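Local coordinates for protein cadherin-23 (Mus musculus, PDB 5VH2) that probably mediates calcium-dependent adhesion through its extracellular cadherin repeats, contributing to mechanotransduction in hearing, at residues Q11-L16 / C97-T102. The protein carries 1 engineered substitution. Numbering follows the deposited sequence.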
loop_
_atom_site.group_PDB
_atom_site.type_symbol
_atom_site.label_atom_id
_atom_site.label_comp_id
_atom_site.label_asym_id
_atom_site.label_seq_id
_atom_site.Cartn_x
_atom_site.Cartn_y
_atom_site.Cartn_z
ATOM N N GLN A 11 -4.283 17.002 25.382
ATOM C CA GLN A 11 -2.865 17.278 25.110
ATOM C C GLN A 11 -2.373 16.645 23.791
ATOM O O GLN A 11 -1.703 17.304 22.991
ATOM C CB GLN A 11 -1.985 16.796 26.271
ATOM C CG GLN A 11 -1.916 17.802 27.400
ATOM C CD GLN A 11 -0.775 17.542 28.368
ATOM O OE1 GLN A 11 -0.957 16.804 29.307
ATOM N NE2 GLN A 11 0.371 18.205 28.188
ATOM N N GLN A 12 -2.654 15.353 23.625
ATOM C CA GLN A 12 -2.418 14.657 22.355
ATOM C C GLN A 12 -3.749 14.068 21.900
ATOM O O GLN A 12 -4.369 13.280 22.629
ATOM C CB GLN A 12 -1.362 13.546 22.474
ATOM C CG GLN A 12 -0.957 12.969 21.119
ATOM C CD GLN A 12 -0.175 11.648 21.221
ATOM O OE1 GLN A 12 0.997 11.601 21.652
ATOM N NE2 GLN A 12 -0.822 10.571 20.841
ATOM N N TYR A 13 -4.197 14.475 20.711
ATOM C CA TYR A 13 -5.340 13.817 20.086
ATOM C C TYR A 13 -4.862 12.595 19.299
ATOM O O TYR A 13 -3.702 12.562 18.832
ATOM C CB TYR A 13 -6.082 14.777 19.166
ATOM C CG TYR A 13 -6.809 15.910 19.869
ATOM C CD1 TYR A 13 -6.172 17.108 20.162
ATOM C CD2 TYR A 13 -8.164 15.797 20.191
ATOM C CE1 TYR A 13 -6.856 18.168 20.764
ATOM C CE2 TYR A 13 -8.864 16.827 20.813
ATOM C CZ TYR A 13 -8.213 18.017 21.085
ATOM O OH TYR A 13 -8.921 19.051 21.661
ATOM N N ASN A 14 -5.752 11.620 19.145
ATOM C CA ASN A 14 -5.429 10.359 18.491
ATOM C C ASN A 14 -6.446 9.996 17.445
ATOM O O ASN A 14 -7.648 9.885 17.739
ATOM C CB ASN A 14 -5.385 9.208 19.491
ATOM C CG ASN A 14 -4.154 9.239 20.352
ATOM O OD1 ASN A 14 -3.070 9.577 19.892
ATOM N ND2 ASN A 14 -4.313 8.874 21.610
ATOM N N ARG A 15 -5.956 9.782 16.228
ATOM C CA ARG A 15 -6.726 9.070 15.217
ATOM C C ARG A 15 -5.946 7.857 14.697
ATOM O O ARG A 15 -4.961 8.016 13.960
ATOM C CB ARG A 15 -7.050 9.997 14.054
ATOM C CG ARG A 15 -7.778 9.304 12.897
ATOM C CD ARG A 15 -9.051 8.620 13.360
ATOM N NE ARG A 15 -9.712 7.899 12.291
ATOM C CZ ARG A 15 -10.411 8.465 11.313
ATOM N NH1 ARG A 15 -11.003 7.692 10.405
ATOM N NH2 ARG A 15 -10.459 9.785 11.181
ATOM N N LEU A 16 -6.398 6.664 15.060
ATOM C CA LEU A 16 -5.697 5.414 14.753
ATOM C C LEU A 16 -6.431 4.657 13.653
ATOM O O LEU A 16 -7.666 4.578 13.654
ATOM C CB LEU A 16 -5.586 4.528 15.997
ATOM C CG LEU A 16 -5.167 5.274 17.280
ATOM C CD1 LEU A 16 -5.227 4.422 18.530
ATOM C CD2 LEU A 16 -3.797 5.902 17.084
ATOM N N CYS A 97 -1.426 21.699 21.333
ATOM C CA CYS A 97 -1.602 20.238 21.431
ATOM C C CYS A 97 -0.826 19.579 20.284
ATOM O O CYS A 97 -0.271 20.271 19.403
ATOM C CB CYS A 97 -3.084 19.861 21.323
ATOM S SG CYS A 97 -3.848 20.222 19.728
ATOM N N SER A 98 -0.828 18.253 20.240
ATOM C CA SER A 98 -0.432 17.567 19.016
ATOM C C SER A 98 -1.487 16.562 18.579
ATOM O O SER A 98 -2.414 16.255 19.327
ATOM C CB SER A 98 0.944 16.920 19.186
ATOM O OG SER A 98 1.943 17.911 19.409
ATOM N N VAL A 99 -1.380 16.082 17.349
ATOM C CA VAL A 99 -2.357 15.170 16.789
ATOM C C VAL A 99 -1.630 13.987 16.160
ATOM O O VAL A 99 -0.781 14.167 15.272
ATOM C CB VAL A 99 -3.240 15.875 15.743
ATOM C CG1 VAL A 99 -4.269 14.908 15.147
ATOM C CG2 VAL A 99 -3.966 17.049 16.383
ATOM N N TYR A 100 -1.917 12.785 16.665
ATOM C CA TYR A 100 -1.213 11.573 16.241
ATOM C C TYR A 100 -2.159 10.843 15.314
ATOM O O TYR A 100 -3.281 10.465 15.722
ATOM C CB TYR A 100 -0.851 10.728 17.476
ATOM C CG TYR A 100 -0.127 9.395 17.255
ATOM C CD1 TYR A 100 1.113 9.337 16.598
ATOM C CD2 TYR A 100 -0.612 8.219 17.836
ATOM C CE1 TYR A 100 1.786 8.127 16.430
ATOM C CE2 TYR A 100 0.044 7.007 17.684
ATOM C CZ TYR A 100 1.250 6.958 16.961
ATOM O OH TYR A 100 1.932 5.750 16.772
ATOM N N VAL A 101 -1.730 10.706 14.053
ATOM C CA VAL A 101 -2.469 9.904 13.065
ATOM C C VAL A 101 -1.634 8.691 12.653
ATOM O O VAL A 101 -0.501 8.845 12.227
ATOM C CB VAL A 101 -2.790 10.738 11.814
ATOM C CG1 VAL A 101 -3.659 9.943 10.849
ATOM C CG2 VAL A 101 -3.500 12.033 12.210
ATOM N N THR A 102 -2.180 7.481 12.825
ATOM C CA THR A 102 -1.574 6.265 12.277
ATOM C C THR A 102 -2.474 5.703 11.179
ATOM O O THR A 102 -3.699 5.863 11.219
ATOM C CB THR A 102 -1.346 5.172 13.332
ATOM O OG1 THR A 102 -2.596 4.658 13.763
ATOM C CG2 THR A 102 -0.610 5.684 14.520
#
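Parallel pairing of the edge strand 12-19 with strand 94-104 in the mixed sheet of the first of the two cadherin repeats in this fragment brings Tyr13 beside Val99 and Asn14 beside Tyr100. Five backbone hydrogen bonds run down the seam: Ser98 N to Gln11 O, Tyr13 N to Ser98 O, Tyr100 N to Tyr13 O at 2.8 Å, Arg15 N to Tyr100 O, and Thr102 N to Arg15 O. On the face of Tyr13, Val99 and Val101, Tyr13 CG stands anti to the carbonyl carbon (chi1 -68°), which starts the ring toward Cys97; SG meets its edge, 3.8 Å from Tyr13 CE1, while Val99 CG2 packs near Tyr13 CB at 4.2 Å. Tyr13 OH hydrogen-bonds with Thr9 OG1 and Arg32 N, and the ring touches Ile29 and Val31 of strand 27-34 in the facing sheet. On the face of Gln12, Asn14 and Tyr100, Gln12 NE2 donates a hydrogen bond to Asn14 OD1 at 2.6 Å, the acceptor lying in the Gln12 amide plane. This amide pair borders Tyr100: Gln12 NE2 comes within 3.4 Å of Tyr100 CB, and Asn14 OD1 sits at the ring edge, 3.5 Å from Tyr100 CD2, the Asn14 amide plane turned 74° from the ring. Leu16 CD2 packs 4.0 Å from Tyr100 CD2, and Thr102 OG1 lies 3.7 Å from Leu16 CB, with a weak hydrogen bond to Gly17 N. Such A'-G pairing, the split first strand beside the last, is characteristic of the Greek-key cadherin beta-sandwich.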